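Local coordinates for protein positive phenol-degradative gene regulator (Ralstonia sp. E2, PDB 5FRY) that senses phenols through this N-terminal domain, which binds dimethylphenol and zinc, and probably activates phenol-degradation genes as an ATP-using, DNA-binding regulator, at residues A[132-137]-A[151-156]; A[50-55]-A[141-146]; A[89-94]-A[116-121]. All blocks are in the same frame, centred on the assembly; numbering follows the deposited sequence.

Contact 1 (A[132-137]-A[151-156]); sequences DSFEGD and CWMQIG. With ZN (zinc ion), chain C.
Glu-135 and Gln-154 clasp each other in a buried, largely polar contact between the first turns of two helices, 134-143 and 152-166, beside the zinc site of the V4R domain. The Glu-135 side chain is extended, with CG anti to the backbone N (chi1 -166°), and brings its carboxylate to the start of helix 152-166. Both oxygens work through their syn lone pairs: OE2 takes Met-153 N at 2.9 Å in a nearly straight bond (170°), and OE1 takes Gln-154 N at 3.0 Å. In the reverse direction Gln-154 OE1 accepts a bond from Glu-135 N at 3.2 Å, the donor tilted out of the carbonyl plane. The Gln-154 and Phe-134 side chains run antiparallel, the amide plane turned 43° from the ring, while the far end of that ring meets Met-153 edge-on, CZ to CE 4.0 Å. Ser-133, the N-cap of helix 134-143, comes within 3.3 Å of Cys-151 SG with its OG, which accepts a weak capping bond from Gly-136 N. Cys-151 SG binds the zinc ion at 2.2 Å, with Glu-174, Cys-177 and Cys-185 completing the site. Glu-135 OE2 also pairs with Arg-51. Two helix-start amides on the buried carboxylate, with Arg-51 close by, would probably favour its anionic form, and its grip ties the zinc-bearing end of helix 152-166 to helix 134-143.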
ATOM      1  N   ASP A 132      -7.178   9.445 -13.848  1.00 44.58           N
ATOM      2  CA  ASP A 132      -6.817   8.058 -13.607  1.00 40.81           C
ATOM      3  C   ASP A 132      -6.555   7.817 -12.127  1.00 41.52           C
ATOM      4  O   ASP A 132      -5.645   7.071 -11.776  1.00 41.58           O
ATOM      5  CB  ASP A 132      -5.584   7.670 -14.420  1.00 44.04           C
ATOM      6  CG  ASP A 132      -5.826   7.733 -15.914  1.00 51.26           C
ATOM      7  OD1 ASP A 132      -6.978   7.501 -16.350  1.00 51.09           O
ATOM      8  OD2 ASP A 132      -4.853   8.019 -16.649  1.00 52.93           O
ATOM      9  N   SER A 133      -7.348   8.457 -11.269  1.00 39.24           N
ATOM     10  CA  SER A 133      -7.209   8.242  -9.840  1.00 39.94           C
ATOM     11  C   SER A 133      -7.383   6.748  -9.590  1.00 38.08           C
ATOM     12  O   SER A 133      -8.311   6.129 -10.106  1.00 37.61           O
ATOM     13  CB  SER A 133      -8.219   9.067  -9.045  1.00 44.60           C
ATOM     14  OG  SER A 133      -9.461   8.406  -8.970  1.00 44.36           O
ATOM     15  N   PHE A 134      -6.467   6.157  -8.834  1.00 31.27           N
ATOM     16  CA  PHE A 134      -6.535   4.715  -8.632  1.00 32.37           C
ATOM     17  C   PHE A 134      -7.699   4.384  -7.712  1.00 28.17           C
ATOM     18  O   PHE A 134      -8.345   3.350  -7.834  1.00 32.83           O
ATOM     19  CB  PHE A 134      -5.242   4.184  -8.025  1.00 32.50           C
ATOM     20  CG  PHE A 134      -5.268   4.134  -6.532  1.00 33.53           C
ATOM     21  CD1 PHE A 134      -5.005   5.271  -5.786  1.00 32.79           C
ATOM     22  CD2 PHE A 134      -5.614   2.967  -5.869  1.00 31.51           C
ATOM     23  CE1 PHE A 134      -5.050   5.241  -4.411  1.00 30.52           C
ATOM     24  CE2 PHE A 134      -5.671   2.931  -4.481  1.00 34.89           C
ATOM     25  CZ  PHE A 134      -5.391   4.064  -3.754  1.00 34.84           C
ATOM     26  N   GLU A 135      -7.974   5.279  -6.774  1.00 33.13           N
ATOM     27  CA  GLU A 135      -8.881   4.957  -5.688  1.00 28.23           C
ATOM     28  C   GLU A 135     -10.324   4.913  -6.196  1.00 36.23           C
ATOM     29  O   GLU A 135     -11.120   4.036  -5.796  1.00 33.39           O
ATOM     30  CB  GLU A 135      -8.718   5.973  -4.557  1.00 29.82           C
ATOM     31  CG  GLU A 135      -9.357   5.530  -3.275  1.00 29.00           C
ATOM     32  CD  GLU A 135      -9.014   6.471  -2.152  1.00 26.94           C
ATOM     33  OE1 GLU A 135      -8.417   7.513  -2.456  1.00 29.50           O
ATOM     34  OE2 GLU A 135      -9.372   6.168  -0.993  1.00 30.59           O
ATOM     35  N   GLY A 136     -10.641   5.825  -7.111  1.00 30.79           N
ATOM     36  CA  GLY A 136     -11.964   5.867  -7.715  1.00 30.90           C
ATOM     37  C   GLY A 136     -12.159   4.650  -8.613  1.00 36.90           C
ATOM     38  O   GLY A 136     -13.220   4.033  -8.626  1.00 40.52           O
ATOM     39  N   ASP A 137     -11.110   4.305  -9.352  1.00 38.80           N
ATOM     40  CA  ASP A 137     -11.052   3.071 -10.138  1.00 38.00           C
ATOM     41  C   ASP A 137     -11.342   1.825  -9.305  1.00 44.13           C
ATOM     42  O   ASP A 137     -12.125   0.977  -9.720  1.00 44.11           O
ATOM     43  CB  ASP A 137      -9.677   2.919 -10.793  1.00 40.80           C
ATOM     44  CG  ASP A 137      -9.562   3.661 -12.103  1.00 44.94           C
ATOM     45  OD1 ASP A 137     -10.323   4.629 -12.310  1.00 55.50           O
ATOM     46  OD2 ASP A 137      -8.703   3.286 -12.927  1.00 45.67           O
ATOM     47  N   CYS A 151     -12.571   9.131  -3.500  1.00 36.69           N
ATOM     48  CA  CYS A 151     -11.098   9.133  -3.423  1.00 34.17           C
ATOM     49  C   CYS A 151     -10.572   9.639  -2.065  1.00 32.19           C
ATOM     50  O   CYS A 151      -9.842  10.624  -1.988  1.00 29.85           O
ATOM     51  CB  CYS A 151     -10.516   9.944  -4.583  1.00 25.57           C
ATOM     52  SG  CYS A 151     -10.995   9.231  -6.178  1.00 29.04           S
ATOM     53  N   TRP A 152     -10.916   8.896  -1.014  1.00 32.11           N
ATOM     54  CA  TRP A 152     -10.653   9.222   0.379  1.00 27.53           C
ATOM     55  C   TRP A 152      -9.181   9.396   0.788  1.00 31.69           C
ATOM     56  O   TRP A 152      -8.825  10.422   1.396  1.00 30.18           O
ATOM     57  CB  TRP A 152     -11.286   8.146   1.275  1.00 32.28           C
ATOM     58  CG  TRP A 152     -12.743   7.911   0.978  1.00 41.50           C
ATOM     59  CD1 TRP A 152     -13.631   8.810   0.447  1.00 38.71           C
ATOM     60  CD2 TRP A 152     -13.474   6.692   1.173  1.00 37.26           C
ATOM     61  NE1 TRP A 152     -14.871   8.229   0.317  1.00 41.51           N
ATOM     62  CE2 TRP A 152     -14.800   6.929   0.750  1.00 41.01           C
ATOM     63  CE3 TRP A 152     -13.138   5.426   1.665  1.00 40.88           C
ATOM     64  CZ2 TRP A 152     -15.786   5.942   0.808  1.00 36.91           C
ATOM     65  CZ3 TRP A 152     -14.122   4.449   1.720  1.00 40.55           C
ATOM     66  CH2 TRP A 152     -15.427   4.714   1.297  1.00 42.67           C
ATOM     67  N   MET A 153      -8.349   8.392   0.503  1.00 28.73           N
ATOM     68  CA  MET A 153      -6.913   8.454   0.776  1.00 27.11           C
ATOM     69  C   MET A 153      -6.245   9.502  -0.079  1.00 26.68           C
ATOM     70  O   MET A 153      -5.268  10.113   0.368  1.00 28.06           O
ATOM     71  CB  MET A 153      -6.238   7.099   0.532  1.00 26.13           C
ATOM     72  CG  MET A 153      -4.847   6.924   1.139  1.00 24.20           C
ATOM     73  SD  MET A 153      -4.151   5.328   0.588  1.00 37.75           S
ATOM     74  CE  MET A 153      -5.635   4.452   0.248  1.00 25.29           C
ATOM     75  N   GLN A 154      -6.728   9.696  -1.310  1.00 25.48           N
ATOM     76  CA  GLN A 154      -6.146  10.720  -2.165  1.00 27.55           C
ATOM     77  C   GLN A 154      -6.403  12.089  -1.575  1.00 26.87           C
ATOM     78  O   GLN A 154      -5.523  12.945  -1.594  1.00 30.41           O
ATOM     79  CB  GLN A 154      -6.704  10.657  -3.572  1.00 29.03           C
ATOM     80  CG  GLN A 154      -6.130   9.468  -4.344  1.00 24.51           C
ATOM     81  CD  GLN A 154      -6.803   9.253  -5.661  1.00 32.61           C
ATOM     82  OE1 GLN A 154      -6.756   8.150  -6.209  1.00 28.84           O
ATOM     83  NE2 GLN A 154      -7.414  10.312  -6.207  1.00 36.23           N
ATOM     84  N   ILE A 155      -7.615  12.288  -1.072  1.00 23.67           N
ATOM     85  CA  ILE A 155      -7.980  13.560  -0.408  1.00 27.94           C
ATOM     86  C   ILE A 155      -7.212  13.794   0.892  1.00 31.53           C
ATOM     87  O   ILE A 155      -6.681  14.884   1.122  1.00 32.19           O
ATOM     88  CB  ILE A 155      -9.492  13.615  -0.094  1.00 30.10           C
ATOM     89  CG1 ILE A 155     -10.282  13.905  -1.368  1.00 34.52           C
ATOM     90  CG2 ILE A 155      -9.773  14.650   0.992  1.00 29.09           C
ATOM     91  CD1 ILE A 155      -9.993  15.268  -1.955  1.00 32.21           C
ATOM     92  N   GLY A 156      -7.163  12.771   1.748  1.00 31.42           N
ATOM     93  CA  GLY A 156      -6.404  12.847   2.983  1.00 28.00           C
ATOM     94  C   GLY A 156      -4.982  13.308   2.722  1.00 29.56           C
ATOM     95  O   GLY A 156      -4.411  14.136   3.461  1.00 27.90           O
TER
HETATM   96 ZN    ZN C1208     -12.267  10.811  -7.044  1.00 37.96          ZN

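Contact 2 (A[50-55]-A[141-146]); sequences LRKELV and QMFGVA
Phe-143 pushes the far end of its ring against one side of helix 44-58, where Arg-51, Lys-52 and Val-55 receive it. The aromatic contacts dominate. Val-55 and the ring meet tip to tip, CG2 lying 3.6 Å from CZ, and the same CZ approaches the helix backbone, 3.5 Å from Lys-52 CA. Arg-51 comes in at the ring edge, with CG in the ring plane and CD 3.8 Å from CE2; the touching part is its methylene chain, while the guanidinium plane is turned 54° from the ring. A second apolar group is the tip of Met-142. Bent at chi2 and chi3, its chain lays CE against the aliphatic part of Lys-52, 3.5 Å from CD and 3.6 Å from CB. No hydrogen bond joins the segments, and the polar end of Arg-51 is engaged elsewhere: NH2 in a salt bridge with Glu-135, the guanidinium in cation-pi contacts with Trp-152 and Phe-67. Phe-143 also meets the ring of His-139. This surface contact sets the C-terminal part of helix 134-143, in the V4R region, on helix 44-58, in the activator-of-aromatic-catabolism region, whose Leu-54 and Val-55 touch helix 60-84 and whose Glu-53 salt-bridges Arg-69 of the second subunit.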
ATOM      1  N   LEU A  50      -9.296  -4.998   1.101  1.00 39.34           N
ATOM      2  CA  LEU A  50      -9.399  -4.512   2.473  1.00 37.05           C
ATOM      3  C   LEU A  50     -10.463  -3.422   2.611  1.00 32.79           C
ATOM      4  O   LEU A  50     -11.138  -3.356   3.624  1.00 36.17           O
ATOM      5  CB  LEU A  50      -8.059  -3.972   2.974  1.00 35.76           C
ATOM      6  CG  LEU A  50      -8.103  -3.249   4.317  1.00 38.36           C
ATOM      7  CD1 LEU A  50      -8.368  -4.198   5.488  1.00 37.82           C
ATOM      8  CD2 LEU A  50      -6.812  -2.458   4.541  1.00 39.01           C
ATOM      9  N   ARG A  51     -10.603  -2.582   1.592  1.00 35.35           N
ATOM     10  CA  ARG A  51     -11.604  -1.511   1.614  1.00 37.84           C
ATOM     11  C   ARG A  51     -13.015  -2.072   1.692  1.00 42.10           C
ATOM     12  O   ARG A  51     -13.866  -1.557   2.416  1.00 39.80           O
ATOM     13  CB  ARG A  51     -11.506  -0.624   0.375  1.00 37.56           C
ATOM     14  CG  ARG A  51     -12.673   0.358   0.294  1.00 40.02           C
ATOM     15  CD  ARG A  51     -12.659   1.179  -0.967  1.00 40.70           C
ATOM     16  NE  ARG A  51     -11.602   2.170  -0.906  1.00 49.71           N
ATOM     17  CZ  ARG A  51     -11.766   3.468  -1.109  1.00 39.20           C
ATOM     18  NH1 ARG A  51     -12.964   3.981  -1.402  1.00 38.61           N
ATOM     19  NH2 ARG A  51     -10.709   4.259  -1.023  1.00 38.73           N
ATOM     20  N   LYS A  52     -13.246  -3.120   0.910  1.00 42.45           N
ATOM     21  CA  LYS A  52     -14.522  -3.809   0.886  1.00 43.42           C
ATOM     22  C   LYS A  52     -14.882  -4.406   2.239  1.00 44.02           C
ATOM     23  O   LYS A  52     -16.007  -4.253   2.713  1.00 46.75           O
ATOM     24  CB  LYS A  52     -14.500  -4.905  -0.167  1.00 44.28           C
ATOM     25  CG  LYS A  52     -15.781  -5.700  -0.196  1.00 45.49           C
ATOM     26  CD  LYS A  52     -16.273  -5.867  -1.611  1.00 48.05           C
ATOM     27  CE  LYS A  52     -17.540  -6.698  -1.647  1.00 51.12           C
ATOM     28  NZ  LYS A  52     -17.642  -7.424  -2.949  1.00 47.34           N
ATOM     29  N   GLU A  53     -13.926  -5.090   2.863  1.00 45.15           N
ATOM     30  CA  GLU A  53     -14.145  -5.655   4.189  1.00 39.44           C
ATOM     31  C   GLU A  53     -14.371  -4.584   5.250  1.00 44.96           C
ATOM     32  O   GLU A  53     -15.193  -4.767   6.148  1.00 47.84           O
ATOM     33  CB  GLU A  53     -12.966  -6.545   4.597  1.00 31.55           C
ATOM     34  CG  GLU A  53     -12.828  -7.817   3.763  1.00 40.33           C
ATOM     35  CD  GLU A  53     -12.129  -8.932   4.518  1.00 39.47           C
ATOM     36  OE1 GLU A  53     -12.512  -9.194   5.680  1.00 42.46           O
ATOM     37  OE2 GLU A  53     -11.189  -9.544   3.960  1.00 42.33           O
ATOM     38  N   LEU A  54     -13.646  -3.470   5.161  1.00 44.52           N
ATOM     39  CA  LEU A  54     -13.820  -2.403   6.137  1.00 44.31           C
ATOM     40  C   LEU A  54     -15.177  -1.719   5.996  1.00 47.29           C
ATOM     41  O   LEU A  54     -15.779  -1.333   6.995  1.00 46.88           O
ATOM     42  CB  LEU A  54     -12.698  -1.365   6.026  1.00 45.57           C
ATOM     43  CG  LEU A  54     -11.340  -1.824   6.545  1.00 39.32           C
ATOM     44  CD1 LEU A  54     -10.374  -0.671   6.537  1.00 37.39           C
ATOM     45  CD2 LEU A  54     -11.442  -2.431   7.942  1.00 40.85           C
ATOM     46  N   VAL A  55     -15.664  -1.568   4.770  1.00 45.19           N
ATOM     47  CA  VAL A  55     -16.970  -0.945   4.570  1.00 49.47           C
ATOM     48  C   VAL A  55     -18.057  -1.887   5.065  1.00 49.93           C
ATOM     49  O   VAL A  55     -18.817  -1.559   5.980  1.00 49.08           O
ATOM     50  CB  VAL A  55     -17.229  -0.586   3.092  1.00 45.76           C
ATOM     51  CG1 VAL A  55     -18.670  -0.131   2.897  1.00 47.66           C
ATOM     52  CG2 VAL A  55     -16.249   0.486   2.619  1.00 46.62           C
ATOM     53  N   GLN A 141     -14.869  -0.804  -8.975  1.00 48.21           N
ATOM     54  CA  GLN A 141     -14.799  -2.234  -9.228  1.00 50.06           C
ATOM     55  C   GLN A 141     -15.226  -3.054  -8.014  1.00 46.95           C
ATOM     56  O   GLN A 141     -15.639  -4.201  -8.155  1.00 47.44           O
ATOM     57  CB  GLN A 141     -13.390  -2.619  -9.663  1.00 48.64           C
ATOM     58  CG  GLN A 141     -13.012  -2.036 -11.017  1.00 60.33           C
ATOM     59  CD  GLN A 141     -11.713  -2.602 -11.557  1.00 71.86           C
ATOM     60  OE1 GLN A 141     -10.712  -2.681 -10.840  1.00 72.78           O
ATOM     61  NE2 GLN A 141     -11.723  -3.005 -12.828  1.00 74.49           N
ATOM     62  N   MET A 142     -15.164  -2.461  -6.826  1.00 46.28           N
ATOM     63  CA  MET A 142     -15.566  -3.163  -5.611  1.00 44.32           C
ATOM     64  C   MET A 142     -17.034  -2.944  -5.225  1.00 48.22           C
ATOM     65  O   MET A 142     -17.644  -3.820  -4.606  1.00 52.77           O
ATOM     66  CB  MET A 142     -14.677  -2.757  -4.430  1.00 46.61           C
ATOM     67  CG  MET A 142     -13.189  -3.066  -4.595  1.00 43.38           C
ATOM     68  SD  MET A 142     -12.813  -4.793  -4.965  1.00 48.92           S
ATOM     69  CE  MET A 142     -13.295  -5.622  -3.445  1.00 38.81           C
ATOM     70  N   PHE A 143     -17.594  -1.790  -5.586  1.00 40.01           N
ATOM     71  CA  PHE A 143     -18.912  -1.371  -5.103  1.00 44.50           C
ATOM     72  C   PHE A 143     -19.828  -0.855  -6.211  1.00 42.52           C
ATOM     73  O   PHE A 143     -20.996  -0.563  -5.964  1.00 51.08           O
ATOM     74  CB  PHE A 143     -18.783  -0.251  -4.049  1.00 45.54           C
ATOM     75  CG  PHE A 143     -18.043  -0.644  -2.792  1.00 45.82           C
ATOM     76  CD1 PHE A 143     -18.669  -1.384  -1.796  1.00 45.60           C
ATOM     77  CD2 PHE A 143     -16.726  -0.239  -2.592  1.00 46.50           C
ATOM     78  CE1 PHE A 143     -17.989  -1.731  -0.629  1.00 46.35           C
ATOM     79  CE2 PHE A 143     -16.041  -0.585  -1.442  1.00 45.40           C
ATOM     80  CZ  PHE A 143     -16.671  -1.330  -0.454  1.00 49.10           C
ATOM     81  N   GLY A 144     -19.297  -0.711  -7.419  1.00 44.58           N
ATOM     82  CA  GLY A 144     -20.028  -0.034  -8.476  1.00 43.78           C
ATOM     83  C   GLY A 144     -19.908   1.469  -8.308  1.00 48.60           C
ATOM     84  O   GLY A 144     -19.166   1.938  -7.446  1.00 49.19           O
ATOM     85  N   VAL A 145     -20.624   2.225  -9.133  1.00 47.26           N
ATOM     86  CA  VAL A 145     -20.632   3.683  -9.023  1.00 51.30           C
ATOM     87  C   VAL A 145     -21.168   4.107  -7.652  1.00 49.60           C
ATOM     88  O   VAL A 145     -22.098   3.496  -7.128  1.00 50.14           O
ATOM     89  CB  VAL A 145     -21.479   4.338 -10.147  1.00 49.68           C
ATOM     90  CG1 VAL A 145     -21.554   5.850  -9.961  1.00 51.60           C
ATOM     91  CG2 VAL A 145     -20.914   3.999 -11.515  1.00 52.29           C
ATOM     92  N   ALA A 146     -20.575   5.149  -7.069  1.00 52.57           N
ATOM     93  CA  ALA A 146     -20.953   5.597  -5.727  1.00 49.21           C
ATOM     94  C   ALA A 146     -21.789   6.877  -5.746  1.00 49.82           C
ATOM     95  O   ALA A 146     -21.698   7.682  -6.671  1.00 50.27           O
ATOM     96  CB  ALA A 146     -19.702   5.801  -4.865  1.00 48.91           C
TER

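Contact 3 (A[89-94]-A[116-121])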
ATOM      1  N   HIS A  89      13.388  27.402  -4.201  1.00 69.13           N
ATOM      2  CA  HIS A  89      12.066  27.160  -4.767  1.00 64.79           C
ATOM      3  C   HIS A  89      11.029  28.112  -4.185  1.00 61.13           C
ATOM      4  O   HIS A  89      11.082  28.461  -3.004  1.00 56.70           O
ATOM      5  CB  HIS A  89      11.645  25.709  -4.536  1.00 62.64           C
ATOM      6  CG  HIS A  89      12.472  24.718  -5.296  1.00 64.66           C
ATOM      7  ND1 HIS A  89      13.749  24.369  -4.920  1.00 68.77           N
ATOM      8  CD2 HIS A  89      12.206  24.018  -6.425  1.00 68.86           C
ATOM      9  CE1 HIS A  89      14.234  23.488  -5.779  1.00 68.31           C
ATOM     10  NE2 HIS A  89      13.318  23.258  -6.701  1.00 68.91           N
ATOM     11  N   SER A  90      10.092  28.547  -5.023  1.00 56.20           N
ATOM     12  CA  SER A  90       9.018  29.416  -4.559  1.00 50.55           C
ATOM     13  C   SER A  90       7.980  28.593  -3.802  1.00 51.46           C
ATOM     14  O   SER A  90       8.006  27.357  -3.839  1.00 49.65           O
ATOM     15  CB  SER A  90       8.360  30.149  -5.729  1.00 50.74           C
ATOM     16  OG  SER A  90       7.555  29.266  -6.502  1.00 49.89           O
ATOM     17  N   ASP A  91       7.070  29.285  -3.119  1.00 43.55           N
ATOM     18  CA  ASP A  91       5.944  28.641  -2.452  1.00 44.04           C
ATOM     19  C   ASP A  91       5.169  27.709  -3.376  1.00 42.67           C
ATOM     20  O   ASP A  91       4.713  26.653  -2.949  1.00 40.64           O
ATOM     21  CB  ASP A  91       4.993  29.688  -1.891  1.00 42.18           C
ATOM     22  CG  ASP A  91       5.585  30.442  -0.712  1.00 40.51           C
ATOM     23  OD1 ASP A  91       6.830  30.456  -0.568  1.00 40.80           O
ATOM     24  OD2 ASP A  91       4.790  31.014   0.066  1.00 35.86           O
ATOM     25  N   PHE A  92       4.991  28.111  -4.631  1.00 42.29           N
ATOM     26  CA  PHE A  92       4.270  27.267  -5.573  1.00 43.94           C
ATOM     27  C   PHE A  92       5.113  26.055  -5.946  1.00 41.08           C
ATOM     28  O   PHE A  92       4.589  24.950  -6.125  1.00 37.08           O
ATOM     29  CB  PHE A  92       3.878  28.049  -6.828  1.00 45.64           C
ATOM     30  CG  PHE A  92       3.440  27.172  -7.963  1.00 44.72           C
ATOM     31  CD1 PHE A  92       2.170  26.616  -7.980  1.00 45.49           C
ATOM     32  CD2 PHE A  92       4.308  26.890  -9.013  1.00 45.37           C
ATOM     33  CE1 PHE A  92       1.771  25.795  -9.025  1.00 48.34           C
ATOM     34  CE2 PHE A  92       3.914  26.070 -10.060  1.00 48.88           C
ATOM     35  CZ  PHE A  92       2.647  25.524 -10.063  1.00 51.31           C
ATOM     36  N   GLY A  93       6.418  26.266  -6.073  1.00 44.25           N
ATOM     37  CA  GLY A  93       7.339  25.177  -6.352  1.00 37.52           C
ATOM     38  C   GLY A  93       7.299  24.156  -5.235  1.00 45.29           C
ATOM     39  O   GLY A  93       7.363  22.948  -5.478  1.00 40.79           O
ATOM     40  N   MET A  94       7.182  24.651  -4.007  1.00 40.11           N
ATOM     41  CA  MET A  94       7.046  23.793  -2.841  1.00 43.17           C
ATOM     42  C   MET A  94       5.744  22.995  -2.899  1.00 38.87           C
ATOM     43  O   MET A  94       5.736  21.772  -2.738  1.00 38.31           O
ATOM     44  CB  MET A  94       7.093  24.627  -1.557  1.00 42.82           C
ATOM     45  CG  MET A  94       8.370  25.415  -1.371  1.00 52.95           C
ATOM     46  SD  MET A  94       9.837  24.356  -1.403  1.00 57.13           S
ATOM     47  CE  MET A  94       9.359  23.065  -0.248  1.00 49.13           C
ATOM     48  N   ASP A 116      -3.365  29.678  -5.581  1.00 42.89           N
ATOM     49  CA  ASP A 116      -2.835  30.866  -4.913  1.00 36.69           C
ATOM     50  C   ASP A 116      -2.303  30.445  -3.562  1.00 37.37           C
ATOM     51  O   ASP A 116      -3.047  29.899  -2.748  1.00 39.01           O
ATOM     52  CB  ASP A 116      -3.913  31.942  -4.734  1.00 48.23           C
ATOM     53  CG  ASP A 116      -4.175  32.740  -6.000  1.00 52.50           C
ATOM     54  OD1 ASP A 116      -3.255  32.868  -6.841  1.00 55.89           O
ATOM     55  OD2 ASP A 116      -5.308  33.253  -6.138  1.00 56.20           O
ATOM     56  N   ILE A 117      -1.019  30.676  -3.321  1.00 38.93           N
ATOM     57  CA  ILE A 117      -0.421  30.244  -2.071  1.00 37.20           C
ATOM     58  C   ILE A 117       0.641  31.234  -1.587  1.00 39.14           C
ATOM     59  O   ILE A 117       1.521  31.638  -2.347  1.00 42.57           O
ATOM     60  CB  ILE A 117       0.188  28.813  -2.208  1.00 28.79           C
ATOM     61  CG1 ILE A 117       0.620  28.266  -0.845  1.00 38.94           C
ATOM     62  CG2 ILE A 117       1.328  28.790  -3.215  1.00 34.34           C
ATOM     63  CD1 ILE A 117       1.570  27.089  -0.908  1.00 32.27           C
ATOM     64  N   ASN A 118       0.495  31.670  -0.337  1.00 39.69           N
ATOM     65  CA  ASN A 118       1.569  32.337   0.397  1.00 38.26           C
ATOM     66  C   ASN A 118       1.660  31.757   1.796  1.00 37.52           C
ATOM     67  O   ASN A 118       0.725  31.892   2.596  1.00 32.02           O
ATOM     68  CB  ASN A 118       1.360  33.852   0.478  1.00 39.66           C
ATOM     69  CG  ASN A 118       2.607  34.578   0.987  1.00 41.05           C
ATOM     70  OD1 ASN A 118       2.927  34.538   2.177  1.00 38.68           O
ATOM     71  ND2 ASN A 118       3.329  35.221   0.077  1.00 46.63           N
ATOM     72  N   ILE A 119       2.780  31.098   2.081  1.00 37.64           N
ATOM     73  CA  ILE A 119       2.932  30.328   3.305  1.00 34.23           C
ATOM     74  C   ILE A 119       3.084  31.266   4.489  1.00 39.23           C
ATOM     75  O   ILE A 119       2.387  31.139   5.500  1.00 38.01           O
ATOM     76  CB  ILE A 119       4.141  29.368   3.206  1.00 34.44           C
ATOM     77  CG1 ILE A 119       3.836  28.269   2.175  1.00 35.93           C
ATOM     78  CG2 ILE A 119       4.486  28.794   4.575  1.00 34.99           C
ATOM     79  CD1 ILE A 119       5.017  27.382   1.857  1.00 35.82           C
ATOM     80  N   ALA A 120       3.992  32.226   4.345  1.00 40.88           N
ATOM     81  CA  ALA A 120       4.181  33.260   5.347  1.00 37.79           C
ATOM     82  C   ALA A 120       2.865  33.934   5.754  1.00 39.38           C
ATOM     83  O   ALA A 120       2.675  34.268   6.928  1.00 40.15           O
ATOM     84  CB  ALA A 120       5.165  34.306   4.834  1.00 40.28           C
ATOM     85  N   ALA A 121       1.955  34.105   4.792  1.00 34.70           N
ATOM     86  CA  ALA A 121       0.775  34.943   5.000  1.00 38.33           C
ATOM     87  C   ALA A 121      -0.464  34.125   5.349  1.00 37.43           C
ATOM     88  O   ALA A 121      -1.506  34.678   5.684  1.00 33.83           O
ATOM     89  CB  ALA A 121       0.511  35.804   3.755  1.00 32.95           C
TER
HETATM   90  O   HOH W   1       6.052  32.693   2.375  1.00 42.37           O
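Asp-91 reaches out from the first turn of helix 91-95 and crosses the Ile-119 side chain obliquely, setting its carboxylate against the chain just past strand 109-118. Its chi1 of -70° puts CG anti to the carbonyl carbon and beside the backbone N; from there OD2 accepts a hydrogen bond from Ile-119 N at 2.8 Å. The bond is almost straight (171°), and the donor meets the oxygen nearly along its C-O axis. The same OD2 accepts a second hydrogen bond, from a water at 3.1 Å, which itself accepts one from Ala-120 N at 2.9 Å, bridging the carboxylate to the next amide. These amides belong to the turn of the beta hairpin that joins strands 109-118 and 123-131 of the four-stranded antiparallel sheet; Asn-118, at the strand end, accepts a weak bond from Ala-121 N with OD1. Ile-119 CG1 lies 3.6 Å from Asp-91 OD2, flanking the carboxylate. The apolar packing is that of Ile-117, which aims its branches at the helix backbone: CD1 lies 3.8 Å from Asp-91 O, and CG2 lies 4.0 Å from Phe-92 N and as far from Asp-91 CB. The isoleucines also touch helix 152-166, Ile-117 on Met-166 and Ile-119 on both Leu-165 and Met-166.

Contacts 1 and 2 are neighbours, their centres about 12 Å apart, and share helix 134-143: contact 1 uses its start and contact 2 its C-terminal part. Their segments alternate along the chain, and the Arg-51 to Glu-135 salt bridge connects them, linking helix 44-58 to the surroundings of the zinc site. Both touch the second subunit. Contact 3 lies on the other side of the chain's centre from contact 2, about 37 Å between centres, and about 25 Å from contact 1. In sequence it falls between the segments of contact 2 and ends before the first residue of contact 1. Helix 152-166, which supplies phenol-pocket residues, begins at contact 1 and packs near its end on contact 3.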